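Local coordinates for protein DUF199/WhiA (Thermotoga maritima, PDB 3HYI), which is probably involved in cell division and chromosome segregation, joining a degenerate LAGLIDADG homing endonuclease domain to a DNA-binding helix-turn-helix domain, at residues L69-S74 with E97-I102; T126-H131 with E192-I197; M239-L244 with R250-R255. All coordinates share one frame; numbering follows the deposited sequence. Where two conformers were deposited one is given.

Overall arrangement
The three contacts follow one another along the chain, none nested in or crossing another. Contact 1 closes a loop around strands 73-79 and 88-94, tying the segment after helix 56-68 to the loop before helix 108-122. Contact 2 spans most of the second LAGLIDADG-like region and brings the turn between strands 123-125 and 134-138 against helix 189-201. The long helix 207-238 then leads to contact 3, a short closure in the C-terminal region that seats the turn after this helix on helix 246-257. The centres of contacts 1 and 2 are about 36 Å apart; those of contacts 1 and 3 are about 94 Å apart, on opposite sides of the chain's centre.

Contact 1: L69-S74 with E97-I102; sequences LSKPVS and ESFMVI
Phe99 presents its CE2-CZ rim to Leu69 and Lys71 and meets the two in different ways. Lys71 comes to the edge of the ring, close to its plane, and touches it with a methylene: CG of Lys71 lies 4.2 Å from CZ of Phe99. Leu69 approaches obliquely, with its methyl CD1 4.2 Å from CE2 of Phe99. The Phe99 side chain does not leave the backbone pointing at 69-74; with CG anti to the carbonyl carbon (chi1 -65°), the ring is carried toward 69-74 until CE2 faces Leu69 and CZ faces Lys71. Lys71 bends at its second torsion (chi2 -82°), which carries the chain past the rim, and its NZ ends 5.4 Å from CE2 of Phe99. The Lys71 side chain comes within about 3 Å of a bound glycerol, probably from the crystallisation liquor.

Leu69 and Lys71 flank Ser70, which has positive phi (59°) and forms a Schellman motif after helix 56-68, beyond which the chain turns into strand 73-79. Phe99 lies in a turn in which Met100 N bonds Glu97 O at 3.1 Å. Around the ring, Met66 of helix 56-68, Leu32 of helix 25-39 and Ile49 of strand 48-53 complete a hydrophobic cluster, and Leu69 also touches Val28.

No hydrogen bond or salt bridge crosses between the segments. The chemistry is thus that of dispersion and burial of hydrocarbon: the lysine takes part through its aliphatic stem, while its ammonium group is carried beyond the ring.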
ATOM      1  N   LEU A  69     -12.142  35.468  -4.819  1.00 23.10           N
ATOM      2  CA  LEU A  69     -13.389  36.066  -4.330  1.00 23.26           C
ATOM      3  C   LEU A  69     -13.249  37.540  -3.912  1.00 23.67           C
ATOM      4  O   LEU A  69     -14.242  38.180  -3.582  1.00 23.72           O
ATOM      5  CB  LEU A  69     -13.929  35.246  -3.150  1.00 23.05           C
ATOM      6  CG  LEU A  69     -14.327  33.796  -3.464  1.00 22.76           C
ATOM      7  CD1 LEU A  69     -14.433  32.952  -2.190  1.00 21.98           C
ATOM      8  CD2 LEU A  69     -15.631  33.753  -4.255  1.00 21.25           C
ATOM      9  N   SER A  70     -12.025  38.066  -3.932  1.00 24.23           N
ATOM     10  CA  SER A  70     -11.726  39.434  -3.484  1.00 24.68           C
ATOM     11  C   SER A  70     -12.122  39.659  -2.020  1.00 25.04           C
ATOM     12  O   SER A  70     -12.741  40.672  -1.678  1.00 25.07           O
ATOM     13  CB  SER A  70     -12.393  40.479  -4.393  1.00 24.72           C
ATOM     14  OG  SER A  70     -12.030  40.285  -5.748  1.00 24.92           O
ATOM     15  N   LYS A  71     -11.755  38.705  -1.167  1.00 25.41           N
ATOM     16  CA  LYS A  71     -12.032  38.782   0.264  1.00 25.71           C
ATOM     17  C   LYS A  71     -10.716  38.873   1.044  1.00 25.97           C
ATOM     18  O   LYS A  71      -9.787  38.108   0.780  1.00 25.92           O
ATOM     19  CB  LYS A  71     -12.826  37.557   0.712  1.00 25.80           C
ATOM     20  CG  LYS A  71     -14.233  37.466   0.118  1.00 26.12           C
ATOM     21  CD  LYS A  71     -15.224  38.326   0.879  1.00 26.80           C
ATOM     22  CE  LYS A  71     -16.649  38.130   0.369  1.00 27.46           C
ATOM     23  NZ  LYS A  71     -16.880  38.764  -0.964  1.00 27.49           N
ATOM     24  N   PRO A  72     -10.628  39.812   2.006  1.00 26.18           N
ATOM     25  CA  PRO A  72      -9.396  40.006   2.766  1.00 26.38           C
ATOM     26  C   PRO A  72      -9.155  38.936   3.828  1.00 26.57           C
ATOM     27  O   PRO A  72     -10.094  38.514   4.509  1.00 26.70           O
ATOM     28  CB  PRO A  72      -9.619  41.365   3.441  1.00 26.40           C
ATOM     29  CG  PRO A  72     -11.086  41.445   3.624  1.00 26.27           C
ATOM     30  CD  PRO A  72     -11.683  40.753   2.430  1.00 26.23           C
ATOM     31  N   VAL A  73      -7.905  38.497   3.953  1.00 26.75           N
ATOM     32  CA  VAL A  73      -7.478  37.712   5.105  1.00 26.83           C
ATOM     33  C   VAL A  73      -6.769  38.676   6.055  1.00 26.81           C
ATOM     34  O   VAL A  73      -5.897  39.442   5.641  1.00 26.95           O
ATOM     35  CB  VAL A  73      -6.571  36.519   4.711  1.00 26.84           C
ATOM     36  CG1 VAL A  73      -7.257  35.658   3.657  1.00 26.92           C
ATOM     37  CG2 VAL A  73      -5.221  36.992   4.216  1.00 27.19           C
ATOM     38  N   SER A  74      -7.169  38.649   7.322  1.00 26.82           N
ATOM     39  CA  SER A  74      -6.737  39.652   8.297  1.00 26.79           C
ATOM     40  C   SER A  74      -5.446  39.282   9.031  1.00 26.81           C
ATOM     41  O   SER A  74      -4.674  40.165   9.405  1.00 26.88           O
ATOM     42  CB  SER A  74      -7.855  39.903   9.314  1.00 26.77           C
ATOM     43  OG  SER A  74      -8.389  38.680   9.795  1.00 26.69           O
ATOM     44  N   GLU A  97     -21.778  35.652   4.199  1.00 25.92           N
ATOM     45  CA  GLU A  97     -22.910  34.717   4.175  1.00 26.07           C
ATOM     46  C   GLU A  97     -22.968  33.921   2.865  1.00 26.26           C
ATOM     47  O   GLU A  97     -23.501  32.811   2.827  1.00 26.14           O
ATOM     48  CB  GLU A  97     -24.234  35.454   4.410  1.00 26.06           C
ATOM     49  CG  GLU A  97     -24.264  36.266   5.705  1.00 26.23           C
ATOM     50  CD  GLU A  97     -25.654  36.730   6.099  1.00 26.10           C
ATOM     51  OE1 GLU A  97     -26.568  36.708   5.248  1.00 26.14           O
ATOM     52  OE2 GLU A  97     -25.826  37.123   7.272  1.00 26.02           O
ATOM     53  N   SER A  98     -22.411  34.497   1.801  1.00 26.48           N
ATOM     54  CA  SER A  98     -22.270  33.811   0.517  1.00 26.70           C
ATOM     55  C   SER A  98     -21.498  32.491   0.628  1.00 26.82           C
ATOM     56  O   SER A  98     -21.770  31.552  -0.124  1.00 26.92           O
ATOM     57  CB  SER A  98     -21.575  34.727  -0.494  1.00 26.69           C
ATOM     58  OG  SER A  98     -20.276  35.081  -0.050  1.00 27.02           O
ATOM     59  N   PHE A  99     -20.544  32.423   1.559  1.00 27.01           N
ATOM     60  CA  PHE A  99     -19.770  31.198   1.803  1.00 27.11           C
ATOM     61  C   PHE A  99     -20.661  29.991   2.120  1.00 27.38           C
ATOM     62  O   PHE A  99     -20.357  28.867   1.712  1.00 27.62           O
ATOM     63  CB  PHE A  99     -18.787  31.366   2.976  1.00 26.96           C
ATOM     64  CG  PHE A  99     -17.679  32.372   2.750  1.00 26.85           C
ATOM     65  CD1 PHE A  99     -16.859  32.731   3.814  1.00 26.64           C
ATOM     66  CD2 PHE A  99     -17.444  32.959   1.506  1.00 26.77           C
ATOM     67  CE1 PHE A  99     -15.829  33.645   3.651  1.00 26.60           C
ATOM     68  CE2 PHE A  99     -16.411  33.879   1.339  1.00 26.70           C
ATOM     69  CZ  PHE A  99     -15.605  34.221   2.413  1.00 26.45           C
ATOM     70  N   MET A 100     -21.741  30.224   2.865  1.00 27.57           N
ATOM     71  CA  MET A 100     -22.593  29.144   3.377  1.00 27.82           C
ATOM     72  C   MET A 100     -23.812  28.824   2.505  1.00 27.85           C
ATOM     73  O   MET A 100     -24.599  27.941   2.851  1.00 27.92           O
ATOM     74  CB  MET A 100     -23.071  29.490   4.792  1.00 27.83           C
ATOM     75  CG  MET A 100     -21.955  29.771   5.797  1.00 28.24           C
ATOM     76  SD  MET A 100     -20.840  28.377   6.069  1.00 29.13           S
ATOM     77  CE  MET A 100     -19.598  28.670   4.825  1.00 29.82           C
ATOM     78  N   VAL A 101     -23.969  29.521   1.381  1.00 27.89           N
ATOM     79  CA  VAL A 101     -25.149  29.355   0.524  1.00 27.88           C
ATOM     80  C   VAL A 101     -25.043  28.150  -0.424  1.00 27.82           C
ATOM     81  O   VAL A 101     -26.061  27.647  -0.903  1.00 27.93           O
ATOM     82  CB  VAL A 101     -25.435  30.647  -0.286  1.00 27.91           C
ATOM     83  CG1 VAL A 101     -26.673  30.486  -1.159  1.00 27.74           C
ATOM     84  CG2 VAL A 101     -25.614  31.831   0.653  1.00 27.89           C
ATOM     85  N   ILE A 102     -23.824  27.680  -0.687  1.00 27.86           N
ATOM     86  CA  ILE A 102     -23.609  26.575  -1.635  1.00 27.79           C
ATOM     87  C   ILE A 102     -24.012  25.208  -1.066  1.00 27.54           C
ATOM     88  O   ILE A 102     -23.773  24.914   0.107  1.00 27.45           O
ATOM     89  CB  ILE A 102     -22.131  26.524  -2.143  1.00 27.86           C
ATOM     90  CG1 ILE A 102     -22.030  27.059  -3.576  1.00 28.06           C
ATOM     91  CG2 ILE A 102     -21.585  25.098  -2.142  1.00 28.09           C
ATOM     92  CD1 ILE A 102     -22.269  28.547  -3.701  1.00 28.39           C
TER

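Contact 2: T126-H131 with E192-I197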
ATOM      1  N   THR A 126      -0.962   8.363   2.485  1.00 25.24           N
ATOM      2  CA  THR A 126       0.239   7.625   2.794  1.00 25.31           C
ATOM      3  C   THR A 126       1.059   7.370   1.534  1.00 25.25           C
ATOM      4  O   THR A 126       0.513   7.276   0.430  1.00 25.15           O
ATOM      5  CB  THR A 126      -0.111   6.280   3.441  1.00 25.32           C
ATOM      6  OG1 THR A 126      -0.418   6.484   4.828  1.00 25.63           O
ATOM      7  CG2 THR A 126       1.057   5.334   3.329  1.00 25.53           C
ATOM      8  N   ASN A 127       2.373   7.272   1.714  1.00 25.24           N
ATOM      9  CA  ASN A 127       3.265   6.801   0.665  1.00 25.28           C
ATOM     10  C   ASN A 127       2.872   5.365   0.286  1.00 25.25           C
ATOM     11  O   ASN A 127       2.992   4.456   1.108  1.00 25.09           O
ATOM     12  CB  ASN A 127       4.718   6.849   1.148  1.00 25.25           C
ATOM     13  CG  ASN A 127       5.725   6.733   0.012  1.00 25.32           C
ATOM     14  OD1 ASN A 127       5.496   6.036  -0.977  1.00 25.26           O
ATOM     15  ND2 ASN A 127       6.856   7.417   0.159  1.00 24.92           N
ATOM     16  N   PRO A 128       2.407   5.159  -0.962  1.00 25.32           N
ATOM     17  CA  PRO A 128       1.870   3.868  -1.408  1.00 25.45           C
ATOM     18  C   PRO A 128       2.929   2.787  -1.588  1.00 25.55           C
ATOM     19  O   PRO A 128       2.599   1.633  -1.884  1.00 25.60           O
ATOM     20  CB  PRO A 128       1.225   4.207  -2.748  1.00 25.53           C
ATOM     21  CG  PRO A 128       2.024   5.331  -3.254  1.00 25.51           C
ATOM     22  CD  PRO A 128       2.385   6.148  -2.053  1.00 25.37           C
ATOM     23  N   ARG A 129       4.190   3.159  -1.409  1.00 25.64           N
ATOM     24  CA  ARG A 129       5.259   2.189  -1.299  1.00 25.75           C
ATOM     25  C   ARG A 129       5.130   1.421   0.014  1.00 25.64           C
ATOM     26  O   ARG A 129       5.697   0.336   0.160  1.00 25.59           O
ATOM     27  CB  ARG A 129       6.612   2.887  -1.345  1.00 25.86           C
ATOM     28  CG  ARG A 129       7.668   2.076  -2.039  1.00 26.37           C
ATOM     29  CD  ARG A 129       9.029   2.684  -1.814  1.00 27.20           C
ATOM     30  NE  ARG A 129       9.117   4.015  -2.411  1.00 27.96           N
ATOM     31  CZ  ARG A 129       9.295   4.254  -3.709  1.00 28.52           C
ATOM     32  NH1 ARG A 129       9.410   3.251  -4.579  1.00 28.53           N
ATOM     33  NH2 ARG A 129       9.358   5.508  -4.145  1.00 28.71           N
ATOM     34  N   TYR A 130       4.390   1.998   0.960  1.00 25.52           N
ATOM     35  CA  TYR A 130       4.227   1.425   2.292  1.00 25.48           C
ATOM     36  C   TYR A 130       2.790   1.120   2.674  1.00 25.24           C
ATOM     37  O   TYR A 130       2.539   0.154   3.394  1.00 25.10           O
ATOM     38  CB  TYR A 130       4.839   2.369   3.321  1.00 25.62           C
ATOM     39  CG  TYR A 130       6.306   2.612   3.067  1.00 26.10           C
ATOM     40  CD1 TYR A 130       7.153   1.558   2.727  1.00 26.44           C
ATOM     41  CD2 TYR A 130       6.849   3.889   3.157  1.00 26.53           C
ATOM     42  CE1 TYR A 130       8.494   1.767   2.483  1.00 26.70           C
ATOM     43  CE2 TYR A 130       8.197   4.109   2.919  1.00 26.53           C
ATOM     44  CZ  TYR A 130       9.014   3.043   2.582  1.00 26.78           C
ATOM     45  OH  TYR A 130      10.355   3.250   2.344  1.00 26.58           O
ATOM     46  N   HIS A 131       1.853   1.943   2.208  1.00 25.04           N
ATOM     47  CA  HIS A 131       0.447   1.763   2.548  1.00 24.85           C
ATOM     48  C   HIS A 131      -0.460   2.241   1.449  1.00 24.76           C
ATOM     49  O   HIS A 131      -0.133   3.170   0.722  1.00 24.66           O
ATOM     50  CB  HIS A 131       0.075   2.570   3.788  1.00 24.83           C
ATOM     51  CG  HIS A 131       0.960   2.326   4.959  1.00 24.58           C
ATOM     52  ND1 HIS A 131       1.995   3.165   5.311  1.00 24.54           N
ATOM     53  CD2 HIS A 131       0.966   1.323   5.862  1.00 24.63           C
ATOM     54  CE1 HIS A 131       2.598   2.687   6.385  1.00 24.73           C
ATOM     55  NE2 HIS A 131       1.994   1.567   6.738  1.00 24.88           N
ATOM     56  N   GLU A 192       1.369   9.156 -12.237  1.00 27.27           N
ATOM     57  CA  GLU A 192       2.324   8.321 -12.965  1.00 27.52           C
ATOM     58  C   GLU A 192       3.286   7.604 -12.017  1.00 27.76           C
ATOM     59  O   GLU A 192       3.616   6.437 -12.224  1.00 27.76           O
ATOM     60  CB  GLU A 192       3.119   9.169 -13.962  1.00 27.48           C
ATOM     61  N   GLU A 193       3.727   8.312 -10.983  1.00 28.09           N
ATOM     62  CA  GLU A 193       4.642   7.758  -9.984  1.00 28.43           C
ATOM     63  C   GLU A 193       3.977   6.639  -9.188  1.00 28.64           C
ATOM     64  O   GLU A 193       4.600   5.618  -8.894  1.00 28.74           O
ATOM     65  CB  GLU A 193       5.109   8.853  -9.022  1.00 28.47           C
ATOM     66  CG  GLU A 193       5.890   9.978  -9.688  1.00 28.85           C
ATOM     67  CD  GLU A 193       6.097  11.169  -8.776  1.00 29.52           C
ATOM     68  OE1 GLU A 193       6.303  10.959  -7.561  1.00 29.97           O
ATOM     69  OE2 GLU A 193       6.066  12.316  -9.276  1.00 29.68           O
ATOM     70  N   ILE A 194       2.709   6.846  -8.843  1.00 28.94           N
ATOM     71  CA  ILE A 194       1.934   5.855  -8.102  1.00 29.14           C
ATOM     72  C   ILE A 194       1.752   4.567  -8.909  1.00 29.32           C
ATOM     73  O   ILE A 194       1.834   3.473  -8.348  1.00 29.22           O
ATOM     74  CB  ILE A 194       0.555   6.422  -7.680  1.00 29.12           C
ATOM     75  CG1 ILE A 194       0.739   7.501  -6.609  1.00 29.26           C
ATOM     76  CG2 ILE A 194      -0.349   5.320  -7.141  1.00 28.94           C
ATOM     77  CD1 ILE A 194      -0.540   8.227  -6.236  1.00 29.30           C
ATOM     78  N   ASP A 195       1.526   4.702 -10.217  1.00 29.53           N
ATOM     79  CA  ASP A 195       1.339   3.558 -11.116  0.50 29.66           C
ATOM     80  C   ASP A 195       2.627   2.773 -11.309  1.00 29.76           C
ATOM     81  O   ASP A 195       2.611   1.550 -11.419  1.00 29.71           O
ATOM     82  CB  ASP A 195       0.842   4.025 -12.490  0.50 29.66           C
ATOM     83  CG  ASP A 195      -0.567   4.586 -12.449  0.50 29.62           C
ATOM     84  OD1 ASP A 195      -1.273   4.380 -11.440  0.50 29.59           O
ATOM     85  OD2 ASP A 195      -0.973   5.235 -13.436  0.50 29.72           O
ATOM     86  N   ARG A 196       3.747   3.491 -11.379  1.00 29.99           N
ATOM     87  CA  ARG A 196       5.061   2.852 -11.514  1.00 30.24           C
ATOM     88  C   ARG A 196       5.388   2.031 -10.263  1.00 30.44           C
ATOM     89  O   ARG A 196       6.012   0.975 -10.355  1.00 30.40           O
ATOM     90  CB  ARG A 196       6.154   3.896 -11.759  1.00 30.24           C
ATOM     91  N   ILE A 197       4.956   2.526  -9.104  1.00 30.71           N
ATOM     92  CA  ILE A 197       5.093   1.804  -7.837  1.00 30.92           C
ATOM     93  C   ILE A 197       4.170   0.585  -7.789  1.00 31.12           C
ATOM     94  O   ILE A 197       4.599  -0.510  -7.421  1.00 31.15           O
ATOM     95  CB  ILE A 197       4.778   2.725  -6.630  1.00 30.92           C
ATOM     96  CG1 ILE A 197       5.909   3.731  -6.415  1.00 30.92           C
ATOM     97  CG2 ILE A 197       4.575   1.911  -5.358  1.00 30.88           C
ATOM     98  CD1 ILE A 197       5.539   4.862  -5.482  1.00 30.92           C
TER
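Asn127 O accepts two backbone N-H groups, from Tyr130 N at 2.8 Å and from His131 N at 3.0 Å, and so curls the loop that holds Pro128 and Arg129 against Ile194 and Ile197. The Asn127 side chain adds an Asx turn: its OD1 takes the N-H of Arg129 at 3.2 Å, nearly straight (162°), with the donor tilted 28° from the carbonyl plane.

No hydrogen bond crosses between the segments; the helix contributes side-chain carbons to each of the contacts. The Pro128 ring meets both isoleucines at about right angles, and one atom serves them both: CG of Pro128 is 4.2 Å from CG1 of Ile194 and 4.2 Å from CD1 of Ile197. Ile197 also lies over one face of the Arg129 guanidinium, its CD1 4.0 Å above the plane and offset toward the rim. The bend of the arginine at chi3 (-64°) helps to turn the guanidinium back over this side chain. The other branch of Ile197, CG2, rests 4.0 Å from Pro128 O.

Phe9 of helix 9-16 touches Asn127, Pro128 and Ile194, while Leu179 and Leu182 of helix 175-184 pack on Ile194. The turn between strands 123-125 and 134-138 thus packs on helix 189-201, within the second LAGLIDADG-like region of the degenerate homing endonuclease domain.

Contact 3: M239-L244 with R250-R255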
ATOM      1  N   MET A 239      31.441 -53.914  -2.860  1.00 26.12           N
ATOM      2  CA  MET A 239      32.217 -53.930  -1.606  1.00 26.34           C
ATOM      3  C   MET A 239      31.407 -54.250  -0.343  1.00 26.33           C
ATOM      4  O   MET A 239      31.987 -54.603   0.681  1.00 26.15           O
ATOM      5  CB  MET A 239      32.956 -52.598  -1.408  1.00 26.48           C
ATOM      6  CG  MET A 239      32.064 -51.374  -1.265  1.00 26.89           C
ATOM      7  SD  MET A 239      32.999 -49.886  -0.828  1.00 28.09           S
ATOM      8  CE  MET A 239      33.090 -50.060   0.949  1.00 27.11           C
ATOM      9  N   GLY A 240      30.086 -54.122  -0.414  1.00 26.49           N
ATOM     10  CA  GLY A 240      29.226 -54.333   0.745  1.00 26.57           C
ATOM     11  C   GLY A 240      29.080 -53.064   1.561  1.00 26.73           C
ATOM     12  O   GLY A 240      30.062 -52.368   1.830  1.00 26.50           O
ATOM     13  N   LEU A 241      27.845 -52.772   1.964  1.00 27.13           N
ATOM     14  CA  LEU A 241      27.535 -51.575   2.747  1.00 27.43           C
ATOM     15  C   LEU A 241      28.113 -51.654   4.152  1.00 27.62           C
ATOM     16  O   LEU A 241      28.436 -50.632   4.753  1.00 27.62           O
ATOM     17  CB  LEU A 241      26.023 -51.370   2.841  1.00 27.52           C
ATOM     18  CG  LEU A 241      25.280 -51.231   1.515  1.00 27.63           C
ATOM     19  CD1 LEU A 241      23.802 -51.025   1.783  1.00 27.97           C
ATOM     20  CD2 LEU A 241      25.850 -50.079   0.691  1.00 28.01           C
ATOM     21  N   GLU A 242      28.235 -52.875   4.669  1.00 27.87           N
ATOM     22  CA  GLU A 242      28.888 -53.113   5.957  1.00 28.10           C
ATOM     23  C   GLU A 242      30.336 -52.618   5.981  1.00 28.23           C
ATOM     24  O   GLU A 242      30.904 -52.410   7.054  1.00 28.31           O
ATOM     25  CB  GLU A 242      28.835 -54.602   6.342  1.00 28.11           C
ATOM     26  CG  GLU A 242      29.510 -55.569   5.357  1.00 28.48           C
ATOM     27  CD  GLU A 242      28.588 -56.041   4.242  1.00 28.65           C
ATOM     28  OE1 GLU A 242      27.643 -55.307   3.882  1.00 28.62           O
ATOM     29  OE2 GLU A 242      28.814 -57.154   3.723  1.00 28.82           O
ATOM     30  N   ASN A 243      30.924 -52.435   4.798  1.00 28.37           N
ATOM     31  CA  ASN A 243      32.304 -51.980   4.674  1.00 28.41           C
ATOM     32  C   ASN A 243      32.429 -50.492   4.326  1.00 28.42           C
ATOM     33  O   ASN A 243      33.497 -50.030   3.912  1.00 28.34           O
ATOM     34  CB  ASN A 243      33.030 -52.855   3.653  1.00 28.47           C
ATOM     35  CG  ASN A 243      32.975 -54.330   4.019  1.00 28.66           C
ATOM     36  OD1 ASN A 243      33.279 -54.708   5.150  1.00 28.93           O
ATOM     37  ND2 ASN A 243      32.580 -55.169   3.067  1.00 28.60           N
ATOM     38  N   LEU A 244      31.339 -49.749   4.508  1.00 28.40           N
ATOM     39  CA  LEU A 244      31.386 -48.291   4.492  1.00 28.44           C
ATOM     40  C   LEU A 244      31.708 -47.796   5.897  1.00 28.49           C
ATOM     41  O   LEU A 244      31.476 -48.518   6.871  1.00 28.41           O
ATOM     42  CB  LEU A 244      30.041 -47.704   4.054  1.00 28.38           C
ATOM     43  CG  LEU A 244      29.685 -47.820   2.571  1.00 28.12           C
ATOM     44  CD1 LEU A 244      28.232 -47.444   2.347  1.00 27.36           C
ATOM     45  CD2 LEU A 244      30.603 -46.947   1.728  1.00 27.74           C
ATOM     46  N   ARG A 250      24.784 -46.367   7.680  1.00 27.25           N
ATOM     47  CA  ARG A 250      23.417 -46.165   8.155  1.00 27.11           C
ATOM     48  C   ARG A 250      22.590 -45.346   7.171  1.00 27.06           C
ATOM     49  O   ARG A 250      21.398 -45.605   6.990  1.00 27.05           O
ATOM     50  CB  ARG A 250      23.418 -45.470   9.517  1.00 27.18           C
ATOM     51  CG  ARG A 250      24.036 -46.298  10.627  1.00 27.58           C
ATOM     52  CD  ARG A 250      23.791 -45.659  11.983  1.00 28.38           C
ATOM     53  NE  ARG A 250      24.618 -44.467  12.187  1.00 29.00           N
ATOM     54  CZ  ARG A 250      25.906 -44.481  12.534  1.00 29.41           C
ATOM     55  NH1 ARG A 250      26.554 -45.632  12.713  1.00 29.79           N
ATOM     56  NH2 ARG A 250      26.560 -43.335  12.698  1.00 29.52           N
ATOM     57  N   VAL A 251      23.227 -44.358   6.546  1.00 27.12           N
ATOM     58  CA  VAL A 251      22.575 -43.503   5.552  1.00 27.12           C
ATOM     59  C   VAL A 251      22.215 -44.285   4.285  1.00 27.28           C
ATOM     60  O   VAL A 251      21.140 -44.083   3.709  1.00 27.42           O
ATOM     61  CB  VAL A 251      23.468 -42.290   5.194  1.00 27.14           C
ATOM     62  CG1 VAL A 251      22.916 -41.530   3.992  1.00 26.94           C
ATOM     63  CG2 VAL A 251      23.604 -41.365   6.398  1.00 26.91           C
ATOM     64  N   ALA A 252      23.115 -45.174   3.862  1.00 27.33           N
ATOM     65  CA  ALA A 252      22.879 -46.041   2.705  1.00 27.34           C
ATOM     66  C   ALA A 252      21.714 -46.993   2.950  1.00 27.38           C
ATOM     67  O   ALA A 252      20.865 -47.173   2.079  1.00 27.45           O
ATOM     68  CB  ALA A 252      24.139 -46.830   2.364  1.00 27.30           C
ATOM     69  N   LEU A 253      21.677 -47.592   4.139  1.00 27.41           N
ATOM     70  CA  LEU A 253      20.593 -48.499   4.520  1.00 27.38           C
ATOM     71  C   LEU A 253      19.232 -47.800   4.583  1.00 27.35           C
ATOM     72  O   LEU A 253      18.249 -48.299   4.039  1.00 27.34           O
ATOM     73  CB  LEU A 253      20.891 -49.157   5.873  1.00 27.37           C
ATOM     74  CG  LEU A 253      22.014 -50.198   5.911  1.00 27.26           C
ATOM     75  CD1 LEU A 253      22.219 -50.689   7.333  1.00 27.19           C
ATOM     76  CD2 LEU A 253      21.718 -51.364   4.979  1.00 27.19           C
ATOM     77  N   VAL A 254      19.182 -46.650   5.249  1.00 27.37           N
ATOM     78  CA  VAL A 254      17.933 -45.897   5.407  1.00 27.44           C
ATOM     79  C   VAL A 254      17.359 -45.439   4.059  1.00 27.30           C
ATOM     80  O   VAL A 254      16.151 -45.520   3.840  1.00 27.23           O
ATOM     81  CB  VAL A 254      18.116 -44.689   6.369  1.00 27.49           C
ATOM     82  CG1 VAL A 254      17.032 -43.652   6.163  1.00 27.76           C
ATOM     83  CG2 VAL A 254      18.116 -45.166   7.815  1.00 27.50           C
ATOM     84  N   ARG A 255      18.225 -44.972   3.161  1.00 27.20           N
ATOM     85  CA  ARG A 255      17.808 -44.616   1.802  1.00 27.08           C
ATOM     86  C   ARG A 255      17.240 -45.833   1.063  1.00 26.82           C
ATOM     87  O   ARG A 255      16.185 -45.749   0.438  1.00 26.74           O
ATOM     88  CB  ARG A 255      18.987 -44.036   1.012  1.00 27.11           C
ATOM     89  CG  ARG A 255      18.718 -43.775  -0.477  1.00 27.50           C
ATOM     90  CD  ARG A 255      17.999 -42.454  -0.728  1.00 28.13           C
ATOM     91  NE  ARG A 255      16.567 -42.507  -0.443  1.00 28.50           N
ATOM     92  CZ  ARG A 255      15.726 -41.483  -0.575  1.00 28.52           C
ATOM     93  NH1 ARG A 255      16.149 -40.292  -0.982  1.00 28.48           N
ATOM     94  NH2 ARG A 255      14.447 -41.652  -0.290  1.00 28.80           N
TER
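A first torsion of -58° sets CG of Leu241 beside its backbone N and, with the chain extended to CD1 (chi2 -180°), Leu241 splits its two methyls between neighbouring residues of helix 246-257, in the C-terminal helix-turn-helix domain. One of them, CD2, sits 4.0 Å from CB of Ala252. Leu244 adopts a similar first torsion (chi1 -74°) and brings its own CD1 to the same alanine methyl, 4.1 Å from CB of Ala252, so that this small side chain is met by two leucines.

A short 3-10 turn brings Leu241 and Leu244, three positions apart, to the same side: Leu244 N bonds Leu241 O at 3.0 Å, and Asn243 N bonds Gly240 O at 3.1 Å. Leu241 also touches Ile235 of helix 207-238, and Leu244 reaches Ile287 of helix 274-288, so the turn lies where three helices come together. Further along helix 246-257, Arg255 bonds to Gln228 OE1, Asn258 O and Leu261 O. At the margin of the contact Leu253 crosses Leu241 obliquely, and the two meet methyl to methyl, CD2 of Leu253 being 3.8 Å from CD1 of Leu241.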